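Local coordinates for protein endoglucanase, family GH5 (Zobellia galactanivorans, PDB 6GL2) that probably hydrolyses beta-glucan chains as a family 5 glycoside hydrolase, with hemicelluloses such as mixed-linked glucan as its likely main substrates, at residues A23-G28 with F316-R321; K48-E53 with N322-N327; A203-N208 with V226-P231. All blocks are in the same frame, centred on the assembly; numbering follows the deposited sequence.

Contact 1 of 3, residues A23-G28 with F316-R321; sequences AGWNLG and FGIFNR
R321 takes hold of G28 end-on, two hydrogen bonds from NH1 and NH2 converging on one carbonyl oxygen. NH2 of R321 lies 2.9 Å from O of G28, in the carbonyl plane and on a lone pair; NH1 of R321 reaches the same O of G28 at 3.0 Å but is tilted 26° from that plane. With the oxygen close to the guanidinium plane, this double grip fixes the rotation of the group. L27 lays its CD1 over one guanidinium face, 3.8 Å from NH1 of R321.

W25 lies against R321, I318 and F319. Its first side-chain bond points toward 316-321, with CG anti to the backbone N (chi1 -179°). CH2 of W25 comes 4.0 Å from NE of R321, which sits at the indole edge near the ring plane, with indole and guanidinium turned 69° apart. Farther round, NE1 of W25 meets CG1 of I318 at 4.1 Å, again edge-on. CZ2 of W25 also touches CB of F319, at 4.1 Å.

Outside this shell, D309 OD2 accepts from the backbone N of both I318 and F319, while I54 and F59 also pack on W25. N26 bonds to R63, G274 and W307. This is (beta/alpha)8-barrel architecture: the loop after strand 304-307 packs against the first strand, 24-26, and the residues that follow it.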
loop_
_atom_site.group_PDB
_atom_site.type_symbol
_atom_site.label_atom_id
_atom_site.label_comp_id
_atom_site.label_asym_id
_atom_site.label_seq_id
_atom_site.Cartn_x
_atom_site.Cartn_y
_atom_site.Cartn_z
ATOM N N ALA A 23 10.643 4.843 6.660
ATOM C CA ALA A 23 10.273 3.460 6.487
ATOM C C ALA A 23 8.866 3.280 7.023
ATOM O O ALA A 23 8.444 3.968 7.985
ATOM C CB ALA A 23 11.206 2.539 7.233
ATOM N N GLY A 24 8.132 2.329 6.457
ATOM C CA GLY A 24 6.767 2.071 6.896
ATOM C C GLY A 24 6.487 0.690 7.283
ATOM O O GLY A 24 7.233 -0.270 7.046
ATOM N N TRP A 25 5.353 0.555 7.943
ATOM C CA TRP A 25 4.810 -0.708 8.450
ATOM C C TRP A 25 3.312 -0.754 8.144
ATOM O O TRP A 25 2.628 0.236 8.309
ATOM C CB TRP A 25 5.098 -0.823 9.954
ATOM C CG TRP A 25 4.637 -2.063 10.624
ATOM C CD1 TRP A 25 5.376 -3.221 10.900
ATOM C CD2 TRP A 25 3.371 -2.266 11.312
ATOM N NE1 TRP A 25 4.613 -4.145 11.590
ATOM C CE2 TRP A 25 3.414 -3.596 11.887
ATOM C CE3 TRP A 25 2.236 -1.502 11.474
ATOM C CZ2 TRP A 25 2.337 -4.112 12.586
ATOM C CZ3 TRP A 25 1.171 -2.047 12.209
ATOM C CH2 TRP A 25 1.240 -3.330 12.766
ATOM N N ASN A 26 2.857 -1.905 7.626
ATOM C CA ASN A 26 1.433 -2.175 7.334
ATOM C C ASN A 26 0.674 -2.773 8.505
ATOM O O ASN A 26 1.108 -3.777 9.023
ATOM C CB ASN A 26 1.277 -3.201 6.187
ATOM C CG ASN A 26 1.413 -2.639 4.796
ATOM O OD1 ASN A 26 0.470 -2.076 4.263
ATOM N ND2 ASN A 26 2.623 -2.721 4.198
ATOM N N LEU A 27 -0.431 -2.196 8.798
ATOM C CA LEU A 27 -1.424 -2.774 9.701
ATOM C C LEU A 27 -2.268 -3.831 8.954
ATOM O O LEU A 27 -3.433 -3.584 8.622
ATOM C CB LEU A 27 -2.264 -1.699 10.368
ATOM C CG LEU A 27 -3.224 -2.110 11.459
ATOM C CD1 LEU A 27 -2.490 -2.487 12.743
ATOM C CD2 LEU A 27 -4.347 -1.139 11.714
ATOM N N GLY A 28 -1.614 -4.930 8.598
ATOM C CA GLY A 28 -2.295 -5.905 7.788
ATOM C C GLY A 28 -3.239 -6.818 8.544
ATOM O O GLY A 28 -3.054 -7.033 9.730
ATOM N N PHE A 316 3.876 -13.129 8.291
ATOM C CA PHE A 316 4.530 -11.870 8.120
ATOM C C PHE A 316 4.595 -10.991 9.365
ATOM O O PHE A 316 5.134 -9.870 9.340
ATOM C CB PHE A 316 3.805 -11.086 6.990
ATOM C CG PHE A 316 4.057 -11.638 5.600
ATOM C CD1 PHE A 316 5.129 -11.240 4.916
ATOM C CD2 PHE A 316 3.221 -12.587 5.071
ATOM C CE1 PHE A 316 5.380 -11.720 3.610
ATOM C CE2 PHE A 316 3.499 -13.116 3.817
ATOM C CZ PHE A 316 4.589 -12.669 3.120
ATOM N N GLY A 317 4.019 -11.486 10.460
ATOM C CA GLY A 317 3.927 -10.686 11.648
ATOM C C GLY A 317 5.281 -10.576 12.373
ATOM O O GLY A 317 5.903 -11.610 12.759
ATOM N N ILE A 318 5.762 -9.375 12.507
ATOM C CA ILE A 318 6.958 -9.065 13.274
ATOM C C ILE A 318 6.694 -8.333 14.582
ATOM O O ILE A 318 7.518 -8.395 15.507
ATOM C CB ILE A 318 8.048 -8.344 12.440
ATOM C CG1 ILE A 318 7.570 -6.986 11.960
ATOM C CG2 ILE A 318 8.385 -9.199 11.210
ATOM C CD1 ILE A 318 8.673 -6.185 11.294
ATOM N N PHE A 319 5.478 -7.789 14.716
ATOM C CA PHE A 319 4.987 -7.150 15.968
ATOM C C PHE A 319 3.874 -8.005 16.546
ATOM O O PHE A 319 3.017 -8.463 15.809
ATOM C CB PHE A 319 4.465 -5.778 15.632
ATOM C CG PHE A 319 3.885 -5.019 16.814
ATOM C CD1 PHE A 319 4.668 -4.726 17.935
ATOM C CD2 PHE A 319 2.576 -4.674 16.866
ATOM C CE1 PHE A 319 4.126 -4.043 19.005
ATOM C CE2 PHE A 319 2.051 -3.990 17.970
ATOM C CZ PHE A 319 2.808 -3.679 19.048
ATOM N N ASN A 320 3.897 -8.233 17.883
ATOM C CA ASN A 320 2.872 -8.953 18.533
ATOM C C ASN A 320 1.806 -7.982 19.083
ATOM O O ASN A 320 2.019 -7.265 20.062
ATOM C CB ASN A 320 3.431 -9.786 19.695
ATOM C CG ASN A 320 2.414 -10.687 20.263
ATOM O OD1 ASN A 320 1.259 -10.382 20.441
ATOM N ND2 ASN A 320 2.908 -11.887 20.757
ATOM N N ARG A 321 0.690 -7.883 18.390
ATOM C CA ARG A 321 -0.394 -6.951 18.770
ATOM C C ARG A 321 -1.060 -7.314 20.086
ATOM O O ARG A 321 -1.623 -6.367 20.700
ATOM C CB ARG A 321 -1.442 -6.885 17.623
ATOM C CG ARG A 321 -0.848 -6.427 16.330
ATOM C CD ARG A 321 -1.845 -6.391 15.215
ATOM N NE ARG A 321 -1.157 -6.323 13.936
ATOM C CZ ARG A 321 -1.765 -6.343 12.730
ATOM N NH1 ARG A 321 -3.080 -6.223 12.608
ATOM N NH2 ARG A 321 -1.021 -6.466 11.654
#

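Contact 2 of 3, residues K48-E53 with N322-N327; sequences KAMIDE and NTLEWN
L324 reaches over to the helix with both methyls: CD2 sits 3.7 Å from CG of M50, and CD1 rests 4.1 Å from CB of A49. The backbone of L324 is in the left-handed region (phi 66°, psi 14°), and its CG stands anti to its own carbonyl carbon; together these turn the isobutyl group onto helix 48-57. M50 runs extended beyond CG and crosses the leucine at about a right angle, so its methylene and not its sulfur takes the contact. T323, just before, holds the bend with an ST turn, its OG1 accepting from N of E325.

E53, one helical turn on from A49, behaves differently. CG of E53, anti to its carbonyl carbon (chi1 -67°), lies 3.8 Å from O of L324; the bend at chi2 then turns the carboxylate to the waters. OE2 has its own partner, K56, in a salt bridge. OE1 of E53 accepts a hydrogen bond from each of two waters: water 2 also donates to O of L324, 2.8 Å away, and water 1 also donates to O of E53. The indole of W326 arrives edge-on, with CZ2 3.5 Å from O of E53 and NE1 donating to water 1 at 2.9 Å; that water lies in the ring plane.

The direct contacts are van der Waals ones, two of them against backbone carbonyl oxygens. The polar links between the segments pass through two waters, consistent with the position of this contact at the surface.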
loop_
_atom_site.group_PDB
_atom_site.type_symbol
_atom_site.label_atom_id
_atom_site.label_comp_id
_atom_site.label_asym_id
_atom_site.label_seq_id
_atom_site.Cartn_x
_atom_site.Cartn_y
_atom_site.Cartn_z
ATOM N N LYS A 48 -4.444 2.521 20.093
ATOM C CA LYS A 48 -3.346 3.460 20.039
ATOM C C LYS A 48 -2.107 2.857 20.658
ATOM O O LYS A 48 -1.003 3.087 20.130
ATOM C CB LYS A 48 -3.711 4.766 20.788
ATOM C CG LYS A 48 -2.606 5.819 20.553
ATOM C CD LYS A 48 -2.934 7.194 21.034
ATOM C CE LYS A 48 -1.821 8.190 20.695
ATOM N NZ LYS A 48 -0.592 7.913 21.504
ATOM N N ALA A 49 -2.208 2.065 21.701
ATOM C CA ALA A 49 -1.088 1.438 22.310
ATOM C C ALA A 49 -0.263 0.575 21.348
ATOM O O ALA A 49 0.952 0.512 21.370
ATOM C CB ALA A 49 -1.529 0.614 23.554
ATOM N N MET A 50 -0.943 -0.076 20.395
ATOM C CA MET A 50 -0.280 -0.775 19.334
ATOM C C MET A 50 0.491 0.149 18.420
ATOM O O MET A 50 1.653 -0.083 18.151
ATOM C CB MET A 50 -1.253 -1.628 18.504
ATOM C CG MET A 50 -1.918 -2.721 19.292
ATOM S SD MET A 50 -3.315 -3.437 18.340
ATOM C CE MET A 50 -4.229 -4.350 19.618
ATOM N N ILE A 51 -0.236 1.111 17.897
ATOM C CA ILE A 51 0.438 2.063 17.004
ATOM C C ILE A 51 1.585 2.802 17.637
ATOM O O ILE A 51 2.635 3.050 17.013
ATOM C CB ILE A 51 -0.611 3.010 16.404
ATOM C CG1 ILE A 51 -1.728 2.251 15.682
ATOM C CG2 ILE A 51 0.112 4.010 15.473
ATOM C CD1 ILE A 51 -1.258 1.207 14.672
ATOM N N ASP A 52 1.486 3.107 18.938
ATOM C CA ASP A 52 2.569 3.728 19.657
ATOM C C ASP A 52 3.856 2.907 19.567
ATOM O O ASP A 52 4.928 3.493 19.378
ATOM C CB ASP A 52 2.235 3.821 21.194
ATOM C CG ASP A 52 1.181 4.853 21.495
ATOM O OD1 ASP A 52 0.797 5.730 20.705
ATOM O OD2 ASP A 52 0.642 4.744 22.655
ATOM N N GLU A 53 3.754 1.584 19.635
ATOM C CA GLU A 53 4.946 0.775 19.545
ATOM C C GLU A 53 5.562 0.830 18.146
ATOM O O GLU A 53 6.801 0.762 17.969
ATOM C CB GLU A 53 4.678 -0.661 19.855
ATOM C CG GLU A 53 4.280 -0.844 21.318
ATOM C CD GLU A 53 5.298 -0.256 22.299
ATOM O OE1 GLU A 53 6.510 -0.461 22.092
ATOM O OE2 GLU A 53 4.889 0.401 23.279
ATOM N N ASN A 322 -0.972 -8.560 20.476
ATOM C CA ASN A 322 -1.623 -8.980 21.740
ATOM C C ASN A 322 -0.775 -8.700 22.969
ATOM O O ASN A 322 -1.330 -8.334 24.003
ATOM C CB ASN A 322 -1.913 -10.452 21.670
ATOM C CG ASN A 322 -3.054 -10.781 20.665
ATOM O OD1 ASN A 322 -2.903 -11.605 19.819
ATOM N ND2 ASN A 322 -4.088 -10.022 20.754
ATOM N N THR A 323 0.524 -8.664 22.839
ATOM C CA THR A 323 1.389 -8.427 23.988
ATOM C C THR A 323 2.152 -7.128 23.913
ATOM O O THR A 323 2.756 -6.703 24.895
ATOM C CB THR A 323 2.427 -9.532 24.078
ATOM O OG1 THR A 323 3.377 -9.405 23.023
ATOM C CG2 THR A 323 1.844 -10.944 24.134
ATOM N N LEU A 324 2.094 -6.424 22.774
ATOM C CA LEU A 324 2.821 -5.205 22.560
ATOM C C LEU A 324 4.311 -5.348 22.517
ATOM O O LEU A 324 4.994 -4.355 22.622
ATOM C CB LEU A 324 2.345 -4.040 23.425
ATOM C CG LEU A 324 0.849 -3.817 23.468
ATOM C CD1 LEU A 324 0.460 -2.774 24.548
ATOM C CD2 LEU A 324 0.281 -3.498 22.116
ATOM N N GLU A 325 4.825 -6.548 22.386
ATOM C CA GLU A 325 6.217 -6.841 22.155
ATOM C C GLU A 325 6.468 -7.111 20.693
ATOM O O GLU A 325 5.561 -7.454 19.917
ATOM C CB GLU A 325 6.620 -8.067 22.987
ATOM C CG GLU A 325 6.365 -7.955 24.486
ATOM C CD GLU A 325 7.268 -7.026 25.176
ATOM O OE1 GLU A 325 8.190 -6.457 24.616
ATOM O OE2 GLU A 325 7.154 -6.858 26.456
ATOM N N TRP A 326 7.709 -7.028 20.248
ATOM C CA TRP A 326 8.126 -7.456 18.928
ATOM C C TRP A 326 8.470 -8.885 18.935
ATOM O O TRP A 326 9.257 -9.392 19.755
ATOM C CB TRP A 326 9.311 -6.630 18.436
ATOM C CG TRP A 326 8.898 -5.199 18.247
ATOM C CD1 TRP A 326 8.873 -4.174 19.195
ATOM C CD2 TRP A 326 8.387 -4.582 17.053
ATOM N NE1 TRP A 326 8.327 -3.049 18.695
ATOM C CE2 TRP A 326 8.063 -3.227 17.372
ATOM C CE3 TRP A 326 8.215 -4.999 15.704
ATOM C CZ2 TRP A 326 7.507 -2.373 16.475
ATOM C CZ3 TRP A 326 7.635 -4.166 14.831
ATOM C CH2 TRP A 326 7.294 -2.824 15.189
ATOM N N ASN A 327 7.920 -9.661 18.005
ATOM C CA ASN A 327 8.329 -11.031 17.777
ATOM C C ASN A 327 9.734 -11.053 17.176
ATOM O O ASN A 327 10.573 -11.859 17.551
ATOM C CB ASN A 327 7.274 -11.753 16.891
ATOM C CG ASN A 327 5.866 -11.866 17.594
ATOM O OD1 ASN A 327 5.795 -12.011 18.765
ATOM N ND2 ASN A 327 4.815 -11.587 16.860
HETATM O O HOH W 1 8.262 -0.416 19.939
HETATM O O HOH W 2 7.427 -3.144 22.171
#

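Contact 3 of 3, residues A203-N208 with V226-P231; sequences ASTASN and VHSYFP
A203 sets its CB over one face of the H227 imidazole, displaced toward CG, 3.6 Å from the ring centroid and 16° off the ring normal, a close CH-pi contact. The closest ring atom is CG of H227, 3.5 Å from CB of A203. A203 has a left-handed backbone, and while its methyl points at the ring its carbonyl is turned to the same residue: N of H227 donates to O of A203 over 2.9 Å, almost perfectly straight at 178° and on a lone pair in the carbonyl plane. H227 is therefore held twice by one alanine, at the backbone and across the ring. A third restraint comes from farther off, where ND1 of H227 bonds to OE2 of E152.

T205 continues the contact on the other side of the strand backbone. Its OG1 lies between the backbone N and the carbonyl carbon (chi1 64°), and this rotation presents CG2 to the strand. CG2 of T205 packs 3.8 Å from CB of V226, the two side chains crossing at about a right angle, and it also reaches CB of S228 at 4.1 Å. The hydroxyls of T205 and S228 both bond to OE1 of E255 on helix 246-266, so that one carboxylate oxygen ties the two segments together from outside. S204, whose OG accepts from N of A206 in an ST turn, shapes the bend leading into helix 207-212.

The arrangement belongs to the C-terminal end of the barrel strands, where (beta/alpha)8 enzymes carry their active site. E152 and E275, the latter bonded to the hydroxyl of Y229, occupy positions consistent with the paired catalytic glutamates of family 5, which would put H227 and Y229 next to the catalytic pair, probably in the active-site region.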
loop_
_atom_site.group_PDB
_atom_site.type_symbol
_atom_site.label_atom_id
_atom_site.label_comp_id
_atom_site.label_asym_id
_atom_site.label_seq_id
_atom_site.Cartn_x
_atom_site.Cartn_y
_atom_site.Cartn_z
ATOM N N ALA A 203 -0.396 -3.770 -8.619
ATOM C CA ALA A 203 0.838 -3.221 -8.015
ATOM C C ALA A 203 2.044 -3.978 -8.484
ATOM O O ALA A 203 3.076 -4.065 -7.825
ATOM C CB ALA A 203 0.776 -3.163 -6.486
ATOM N N SER A 204 1.982 -4.539 -9.707
ATOM C CA SER A 204 3.047 -5.315 -10.322
ATOM C C SER A 204 4.211 -4.479 -10.766
ATOM O O SER A 204 4.090 -3.365 -11.154
ATOM C CB SER A 204 2.447 -5.974 -11.565
ATOM O OG SER A 204 3.398 -6.890 -12.156
ATOM N N THR A 205 5.348 -5.190 -10.782
ATOM C CA THR A 205 6.598 -4.612 -11.351
ATOM C C THR A 205 6.873 -5.275 -12.705
ATOM O O THR A 205 7.992 -5.037 -13.235
ATOM C CB THR A 205 7.766 -4.699 -10.356
ATOM O OG1 THR A 205 8.044 -6.066 -10.121
ATOM C CG2 THR A 205 7.501 -3.910 -9.041
ATOM N N ALA A 206 5.997 -6.116 -13.213
ATOM C CA ALA A 206 6.139 -6.726 -14.562
ATOM C C ALA A 206 6.337 -5.561 -15.533
ATOM O O ALA A 206 5.767 -4.478 -15.470
ATOM C CB ALA A 206 4.950 -7.615 -14.842
ATOM N N SER A 207 7.185 -5.794 -16.578
ATOM C CA SER A 207 7.484 -4.719 -17.529
ATOM C C SER A 207 6.247 -4.171 -18.288
ATOM O O SER A 207 6.205 -2.998 -18.538
ATOM C CB SER A 207 8.604 -5.130 -18.542
ATOM O OG SER A 207 9.726 -5.556 -17.810
ATOM N N ASN A 208 5.302 -5.030 -18.610
ATOM C CA ASN A 208 4.099 -4.555 -19.291
ATOM C C ASN A 208 3.242 -3.646 -18.402
ATOM O O ASN A 208 2.751 -2.614 -18.838
ATOM C CB ASN A 208 3.222 -5.674 -19.871
ATOM C CG ASN A 208 2.961 -6.779 -18.919
ATOM O OD1 ASN A 208 3.290 -6.700 -17.703
ATOM N ND2 ASN A 208 2.426 -7.861 -19.441
ATOM N N VAL A 226 3.987 0.398 -6.036
ATOM C CA VAL A 226 4.251 -0.963 -6.480
ATOM C C VAL A 226 4.495 -1.797 -5.257
ATOM O O VAL A 226 4.834 -1.265 -4.168
ATOM C CB VAL A 226 5.433 -1.089 -7.477
ATOM C CG1 VAL A 226 5.041 -0.440 -8.806
ATOM C CG2 VAL A 226 6.691 -0.513 -6.890
ATOM N N HIS A 227 4.266 -3.082 -5.384
ATOM C CA HIS A 227 4.569 -4.060 -4.381
ATOM C C HIS A 227 5.541 -5.046 -5.005
ATOM O O HIS A 227 5.306 -5.511 -6.134
ATOM C CB HIS A 227 3.311 -4.792 -3.947
ATOM C CG HIS A 227 2.213 -3.887 -3.378
ATOM N ND1 HIS A 227 0.982 -4.344 -3.089
ATOM C CD2 HIS A 227 2.271 -2.601 -3.028
ATOM C CE1 HIS A 227 0.259 -3.283 -2.602
ATOM N NE2 HIS A 227 1.021 -2.262 -2.522
ATOM N N SER A 228 6.545 -5.491 -4.284
ATOM C CA SER A 228 7.541 -6.465 -4.821
ATOM C C SER A 228 8.097 -7.336 -3.719
ATOM O O SER A 228 8.990 -6.916 -2.991
ATOM C CB SER A 228 8.638 -5.720 -5.493
ATOM O OG SER A 228 9.409 -6.795 -6.179
ATOM N N TYR A 229 7.482 -8.482 -3.576
ATOM C CA TYR A 229 7.916 -9.460 -2.619
ATOM C C TYR A 229 9.096 -10.311 -3.195
ATOM O O TYR A 229 8.962 -11.478 -3.422
ATOM C CB TYR A 229 6.818 -10.346 -2.176
ATOM C CG TYR A 229 5.678 -9.706 -1.349
ATOM C CD1 TYR A 229 4.653 -9.012 -1.972
ATOM C CD2 TYR A 229 5.697 -9.738 0.031
ATOM C CE1 TYR A 229 3.620 -8.495 -1.226
ATOM C CE2 TYR A 229 4.662 -9.190 0.774
ATOM C CZ TYR A 229 3.671 -8.580 0.155
ATOM O OH TYR A 229 2.637 -8.095 0.974
ATOM N N PHE A 230 10.152 -9.606 -3.502
ATOM C CA PHE A 230 11.263 -10.113 -4.313
ATOM C C PHE A 230 12.345 -10.681 -3.383
ATOM O O PHE A 230 12.795 -10.008 -2.506
ATOM C CB PHE A 230 11.873 -8.996 -5.163
ATOM C CG PHE A 230 12.760 -9.532 -6.259
ATOM C CD1 PHE A 230 14.031 -10.017 -5.941
ATOM C CD2 PHE A 230 12.276 -9.744 -7.515
ATOM C CE1 PHE A 230 14.821 -10.615 -6.933
ATOM C CE2 PHE A 230 13.080 -10.296 -8.503
ATOM C CZ PHE A 230 14.356 -10.752 -8.203
ATOM N N PRO A 231 12.781 -11.944 -3.618
ATOM C CA PRO A 231 12.318 -12.871 -4.657
ATOM C C PRO A 231 11.186 -13.743 -4.169
ATOM O O PRO A 231 11.218 -14.157 -3.018
ATOM C CB PRO A 231 13.575 -13.706 -4.972
ATOM C CG PRO A 231 14.198 -13.801 -3.611
ATOM C CD PRO A 231 13.948 -12.470 -2.933
#

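Overall arrangement
Contacts 1 and 3 reach the eight-stranded parallel barrel sheet; contact 2 lies outside it, on helix 48-57. Contacts 1 and 2 are neighbours, with centres about 10 Å apart, and their segments alternate along the sequence: the loop before the C-terminal helix is joined, through 316-321 and then 322-327, to strand 24-26 and to helix 48-57, next in the chain. First and last beta-alpha units meet here, where the barrel closes. Contact 3 comes between in sequence, about 20 Å from contact 1 and 30 Å from contact 2 by centres, by the probable catalytic end of the barrel. F316 packs on Y229, linking contacts 1 and 3; contact 2 lies across the chain's centre from contact 3.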